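Local coordinates for protein putative metal-sulfur cluster biosynthesis proteins YuaD (PDB 1ORU) that is of unknown function but, as a MOSC-domain protein, may bind molybdenum and pyridoxal phosphate and act in metal-sulfur cluster biosynthesis, at residues 72-77 / 89-94; 78-83 / 158-163. All blocks are in the same frame, centred on the assembly; numbering follows the deposited sequence.

Contact 1: 72-77 / 89-94; sequences VSIEEC and ILPEWL
Residues 72-77 run from the last two residues of strand 69-73 into the first turn of helix 74-84, while 89-94 is a loop that curls into a helical turn at 91-93. The backbones approach at two places, with the CA atoms of Cys77 and Ile89 5.8 Å apart and those of Val72 and Pro91 6.8 Å apart. At the strand-helix junction Ser73 is the N-cap: its OG accepts from Glu76 N at 3.0 Å, nearly straight at 165°, and also bonds to Met103 O, so the hydroxyl is held between helix end and loop. Val72 divides its two methyls. Val72 CG2, in the crowded position between backbone N and carbonyl carbon, lies 3.8 Å from Pro91 CB, the two side chains crossing obliquely; Val72 CG1 lies 4.3 Å from Leu94 CD1. Strand 69-73, helix 74-84 and the parallel strand 98-101 form a beta-alpha-beta unit of the MOSC fold, and 89-94 belongs to its return connection. Accordingly, Val72 is hydrogen-bonded through its backbone to Val98 and Val100, and Pro91 also touches Ala99. One helical turn on, Cys77 takes the central place. Its SG stands anti to the carbonyl carbon (chi1 -77°), which brings it 4.0 Å from Leu94 CD1. Cys77 O meets the branch point of Ile89, with Ile89 CB 3.7 Å away. Ile89 CG1 stays near the same oxygen, and only the chain end turns away; the side chain also packs on Ile139 of helix 133-142. Ile74 reaches the Pro91 ring at its margin, Ile74 CD1 being 4.3 Å from Pro91 CG.

Contact 2: 78-83 / 158-163; sequences NEIALK and LGIRGI
Helix 74-84 of the MOSC fold is met here by the loop that leads from helix 149-156 into strand 163-169, and Ile160 is the loop residue that contributes most to the contact. Its CB is directed at the helix, and chi1 of 56° puts CG1 in the crowded position between backbone N and carbonyl carbon, with CG2 beside the backbone N. From CB the two branches part. Ile160 CG2 goes to the carboxylate of Glu79, where Glu79 OE2 is 3.9 Å away; Glu79, its CG anti to the backbone N (chi1 -151°) and its chain extended beyond, crosses Ile160 at about a right angle. Ile160 CG1 continues along Ile80, lying 3.8 Å from Ile80 CG1, and the two side chains slide past one another in opposite directions. With chi2 at 179° the branch stays stretched, so that Ile160 CD1 comes within 3.6 Å of Ile80 CG1. It also meets the outer part of the Lys83 chain tip to tip, Ile160 CD1 being 3.9 Å from Lys83 CD. Ile80, running the other way, brings its own CD1 to 3.5 Å from Ile160 O, and it also packs on Phe153 of helix 149-156. Lys83 CD and NZ both come up to Ile160 CD1, and NZ also bonds to His156 O, at the end of helix 149-156. Arg161 leads its guanidinium away from the helix, NH2 bonding to Leu94 O. At the outer margin a water accepts from Lys83 NZ at 3.1 Å and donates to Leu158 O at 2.8 Å.

From the N terminus, the chain passes through strand 69-73 into helix 74-84, whose first turn belongs to contact 1 and whose later turns belong to contact 2. Contact 1 closes the short loop, joining the start of the helix to the connection before strand 98-101. Contact 2 closes a much longer one: the chain must pass helices 133-142 and 149-156 before 158-163 returns to the helix. The segments alternate along the sequence, so the two closures cross. Their centres lie 8 Å apart, and they meet directly where Val72 CG1 packs against Arg161 O and Ile89 packs on Ala81. Helix 74-84 is thereby tied to connections leading into strands 98-101 and 163-169, both partners of strand 69-73.

Contact 1: 72-77 / 89-94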
loop_
_atom_site.group_PDB
_atom_site.type_symbol
_atom_site.label_atom_id
_atom_site.label_comp_id
_atom_site.label_asym_id
_atom_site.label_seq_id
_atom_site.Cartn_x
_atom_site.Cartn_y
_atom_site.Cartn_z
ATOM N N VAL A 72 13.220 1.593 -10.466
ATOM C CA VAL A 72 14.577 1.239 -10.049
ATOM C C VAL A 72 15.406 2.517 -10.123
ATOM O O VAL A 72 15.055 3.448 -10.846
ATOM C CB VAL A 72 15.240 0.173 -10.975
ATOM C CG1 VAL A 72 14.425 -1.103 -10.968
ATOM C CG2 VAL A 72 15.394 0.709 -12.395
ATOM N N SER A 73 16.495 2.578 -9.373
ATOM C CA SER A 73 17.334 3.758 -9.431
ATOM C C SER A 73 18.620 3.371 -10.152
ATOM O O SER A 73 19.099 2.238 -10.026
ATOM C CB SER A 73 17.639 4.285 -8.028
ATOM O OG SER A 73 18.795 3.686 -7.479
ATOM N N ILE A 74 19.156 4.305 -10.926
ATOM C CA ILE A 74 20.393 4.068 -11.664
ATOM C C ILE A 74 21.496 3.684 -10.680
ATOM O O ILE A 74 22.292 2.777 -10.947
ATOM C CB ILE A 74 20.835 5.337 -12.438
ATOM C CG1 ILE A 74 19.798 5.686 -13.515
ATOM C CG2 ILE A 74 22.227 5.131 -13.038
ATOM C CD1 ILE A 74 19.559 4.586 -14.533
ATOM N N GLU A 75 21.540 4.376 -9.542
ATOM C CA GLU A 75 22.552 4.104 -8.530
ATOM C C GLU A 75 22.508 2.661 -8.023
ATOM O O GLU A 75 23.545 2.002 -7.936
ATOM C CB GLU A 75 22.408 5.055 -7.340
ATOM C CG GLU A 75 22.683 6.522 -7.629
ATOM C CD GLU A 75 21.469 7.259 -8.167
ATOM O OE1 GLU A 75 20.335 6.788 -7.933
ATOM O OE2 GLU A 75 21.646 8.320 -8.805
ATOM N N GLU A 76 21.317 2.169 -7.684
ATOM C CA GLU A 76 21.202 0.800 -7.191
ATOM C C GLU A 76 21.489 -0.232 -8.290
ATOM O O GLU A 76 22.056 -1.293 -8.017
ATOM C CB GLU A 76 19.818 0.564 -6.555
ATOM C CG GLU A 76 19.581 1.419 -5.300
ATOM C CD GLU A 76 18.337 1.026 -4.511
ATOM O OE1 GLU A 76 17.307 0.697 -5.137
ATOM O OE2 GLU A 76 18.384 1.062 -3.258
ATOM N N CYS A 77 21.117 0.076 -9.528
ATOM C CA CYS A 77 21.385 -0.848 -10.630
ATOM C C CYS A 77 22.890 -0.992 -10.809
ATOM O O CYS A 77 23.379 -2.082 -11.099
ATOM C CB CYS A 77 20.759 -0.350 -11.935
ATOM S SG CYS A 77 18.975 -0.599 -12.046
ATOM N N ILE A 89 23.866 -3.067 -15.768
ATOM C CA ILE A 89 22.548 -3.657 -15.576
ATOM C C ILE A 89 21.552 -2.606 -16.066
ATOM O O ILE A 89 21.437 -1.540 -15.472
ATOM C CB ILE A 89 22.267 -3.949 -14.081
ATOM C CG1 ILE A 89 23.188 -5.061 -13.578
ATOM C CG2 ILE A 89 20.814 -4.340 -13.891
ATOM C CD1 ILE A 89 22.949 -6.403 -14.238
ATOM N N LEU A 90 20.843 -2.905 -17.150
ATOM C CA LEU A 90 19.877 -1.958 -17.704
ATOM C C LEU A 90 18.497 -2.100 -17.073
ATOM O O LEU A 90 18.022 -3.211 -16.845
ATOM C CB LEU A 90 19.760 -2.150 -19.217
ATOM C CG LEU A 90 21.058 -1.983 -20.014
ATOM C CD1 LEU A 90 20.761 -2.154 -21.498
ATOM C CD2 LEU A 90 21.665 -0.619 -19.738
ATOM N N PRO A 91 17.834 -0.965 -16.784
ATOM C CA PRO A 91 16.500 -1.015 -16.179
ATOM C C PRO A 91 15.538 -1.896 -16.980
ATOM O O PRO A 91 14.677 -2.567 -16.407
ATOM C CB PRO A 91 16.073 0.455 -16.171
ATOM C CG PRO A 91 17.380 1.168 -15.938
ATOM C CD PRO A 91 18.314 0.425 -16.889
ATOM N N GLU A 92 15.698 -1.892 -18.304
ATOM C CA GLU A 92 14.844 -2.680 -19.192
ATOM C C GLU A 92 14.872 -4.166 -18.856
ATOM O O GLU A 92 13.841 -4.845 -18.886
ATOM C CB GLU A 92 15.271 -2.500 -20.654
ATOM C CG GLU A 92 15.116 -1.088 -21.188
ATOM C CD GLU A 92 16.414 -0.300 -21.170
ATOM O OE1 GLU A 92 17.098 -0.288 -20.126
ATOM O OE2 GLU A 92 16.741 0.322 -22.205
ATOM N N TRP A 93 16.062 -4.666 -18.548
ATOM C CA TRP A 93 16.234 -6.074 -18.221
ATOM C C TRP A 93 15.471 -6.453 -16.958
ATOM O O TRP A 93 15.078 -7.611 -16.783
ATOM C CB TRP A 93 17.712 -6.393 -18.021
ATOM C CG TRP A 93 18.583 -6.049 -19.188
ATOM C CD1 TRP A 93 18.183 -5.750 -20.461
ATOM C CD2 TRP A 93 20.011 -5.998 -19.194
ATOM N NE1 TRP A 93 19.278 -5.517 -21.259
ATOM C CE2 TRP A 93 20.413 -5.663 -20.505
ATOM C CE3 TRP A 93 20.993 -6.204 -18.216
ATOM C CZ2 TRP A 93 21.757 -5.526 -20.864
ATOM C CZ3 TRP A 93 22.328 -6.070 -18.571
ATOM C CH2 TRP A 93 22.697 -5.733 -19.887
ATOM N N LEU A 94 15.270 -5.478 -16.079
ATOM C CA LEU A 94 14.561 -5.722 -14.829
ATOM C C LEU A 94 13.073 -5.416 -14.966
ATOM O O LEU A 94 12.322 -5.493 -13.992
ATOM C CB LEU A 94 15.168 -4.873 -13.709
ATOM C CG LEU A 94 16.671 -5.047 -13.462
ATOM C CD1 LEU A 94 17.125 -4.099 -12.357
ATOM C CD2 LEU A 94 16.973 -6.479 -13.084
#

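Contact 2: 78-83 / 158-163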
loop_
_atom_site.group_PDB
_atom_site.type_symbol
_atom_site.label_atom_id
_atom_site.label_comp_id
_atom_site.label_asym_id
_atom_site.label_seq_id
_atom_site.Cartn_x
_atom_site.Cartn_y
_atom_site.Cartn_z
ATOM N N ASN A 78 23.617 0.112 -10.647
ATOM C CA ASN A 78 25.073 0.086 -10.769
ATOM C C ASN A 78 25.626 -0.750 -9.624
ATOM O O ASN A 78 26.619 -1.475 -9.780
ATOM C CB ASN A 78 25.649 1.504 -10.690
ATOM C CG ASN A 78 25.379 2.318 -11.945
ATOM O OD1 ASN A 78 25.653 3.520 -11.989
ATOM N ND2 ASN A 78 24.846 1.668 -12.973
ATOM N N GLU A 79 24.974 -0.650 -8.472
ATOM C CA GLU A 79 25.391 -1.395 -7.296
ATOM C C GLU A 79 25.244 -2.889 -7.556
ATOM O O GLU A 79 26.128 -3.674 -7.210
ATOM C CB GLU A 79 24.550 -0.988 -6.087
ATOM C CG GLU A 79 25.282 -1.129 -4.769
ATOM C CD GLU A 79 24.432 -0.722 -3.582
ATOM O OE1 GLU A 79 23.678 0.272 -3.697
ATOM O OE2 GLU A 79 24.528 -1.392 -2.530
ATOM N N ILE A 80 24.131 -3.282 -8.169
ATOM C CA ILE A 80 23.898 -4.683 -8.488
ATOM C C ILE A 80 24.988 -5.144 -9.459
ATOM O O ILE A 80 25.587 -6.208 -9.272
ATOM C CB ILE A 80 22.506 -4.894 -9.147
ATOM C CG1 ILE A 80 21.394 -4.574 -8.141
ATOM C CG2 ILE A 80 22.372 -6.330 -9.647
ATOM C CD1 ILE A 80 19.979 -4.667 -8.725
ATOM N N ALA A 81 25.247 -4.335 -10.488
ATOM C CA ALA A 81 26.262 -4.664 -11.491
ATOM C C ALA A 81 27.597 -4.986 -10.831
ATOM O O ALA A 81 28.213 -6.009 -11.129
ATOM C CB ALA A 81 26.430 -3.509 -12.479
ATOM N N LEU A 82 28.040 -4.114 -9.932
ATOM C CA LEU A 82 29.301 -4.329 -9.237
ATOM C C LEU A 82 29.307 -5.631 -8.447
ATOM O O LEU A 82 30.257 -6.408 -8.528
ATOM C CB LEU A 82 29.600 -3.164 -8.290
ATOM C CG LEU A 82 30.436 -2.015 -8.854
ATOM C CD1 LEU A 82 29.734 -1.380 -10.041
ATOM C CD2 LEU A 82 30.669 -0.995 -7.754
ATOM N N LYS A 83 28.246 -5.867 -7.684
ATOM C CA LYS A 83 28.154 -7.076 -6.877
ATOM C C LYS A 83 28.132 -8.344 -7.729
ATOM O O LYS A 83 28.616 -9.391 -7.304
ATOM C CB LYS A 83 26.918 -7.009 -5.975
ATOM C CG LYS A 83 26.979 -5.870 -4.959
ATOM C CD LYS A 83 25.685 -5.713 -4.168
ATOM C CE LYS A 83 25.408 -6.904 -3.267
ATOM N NZ LYS A 83 24.101 -6.759 -2.542
ATOM N N LEU A 158 18.904 -8.347 -3.632
ATOM C CA LEU A 158 18.058 -8.198 -2.454
ATOM C C LEU A 158 18.384 -6.903 -1.718
ATOM O O LEU A 158 19.539 -6.646 -1.374
ATOM C CB LEU A 158 18.244 -9.386 -1.506
ATOM C CG LEU A 158 17.362 -9.360 -0.254
ATOM C CD1 LEU A 158 15.899 -9.418 -0.664
ATOM C CD2 LEU A 158 17.709 -10.536 0.646
ATOM N N GLY A 159 17.358 -6.084 -1.491
ATOM C CA GLY A 159 17.547 -4.827 -0.792
ATOM C C GLY A 159 17.922 -3.649 -1.673
ATOM O O GLY A 159 18.003 -2.520 -1.188
ATOM N N ILE A 160 18.166 -3.902 -2.957
ATOM C CA ILE A 160 18.531 -2.843 -3.894
ATOM C C ILE A 160 17.926 -3.096 -5.267
ATOM O O ILE A 160 18.483 -2.687 -6.284
ATOM C CB ILE A 160 20.076 -2.712 -4.060
ATOM C CG1 ILE A 160 20.680 -4.054 -4.488
ATOM C CG2 ILE A 160 20.703 -2.228 -2.765
ATOM C CD1 ILE A 160 22.203 -4.009 -4.687
ATOM N N ARG A 161 16.776 -3.757 -5.305
ATOM C CA ARG A 161 16.152 -4.054 -6.583
ATOM C C ARG A 161 15.012 -3.094 -6.931
ATOM O O ARG A 161 14.323 -3.280 -7.931
ATOM C CB ARG A 161 15.660 -5.506 -6.600
ATOM C CG ARG A 161 15.273 -6.020 -7.982
ATOM C CD ARG A 161 13.844 -6.507 -7.979
ATOM N NE ARG A 161 13.388 -6.991 -9.281
ATOM C CZ ARG A 161 13.147 -6.226 -10.342
ATOM N NH1 ARG A 161 13.322 -4.906 -10.284
ATOM N NH2 ARG A 161 12.697 -6.781 -11.459
ATOM N N GLY A 162 14.816 -2.065 -6.113
ATOM C CA GLY A 162 13.764 -1.102 -6.400
ATOM C C GLY A 162 12.440 -1.329 -5.689
ATOM O O GLY A 162 12.324 -2.188 -4.814
ATOM N N ILE A 163 11.430 -0.565 -6.097
ATOM C CA ILE A 163 10.104 -0.631 -5.494
ATOM C C ILE A 163 8.993 -0.745 -6.531
ATOM O O ILE A 163 9.226 -0.621 -7.739
ATOM C CB ILE A 163 9.829 0.647 -4.670
ATOM C CG1 ILE A 163 9.825 1.870 -5.607
ATOM C CG2 ILE A 163 10.895 0.810 -3.592
ATOM C CD1 ILE A 163 9.587 3.212 -4.922
HETATM O O HOH W 1 21.786 -8.398 -1.379
#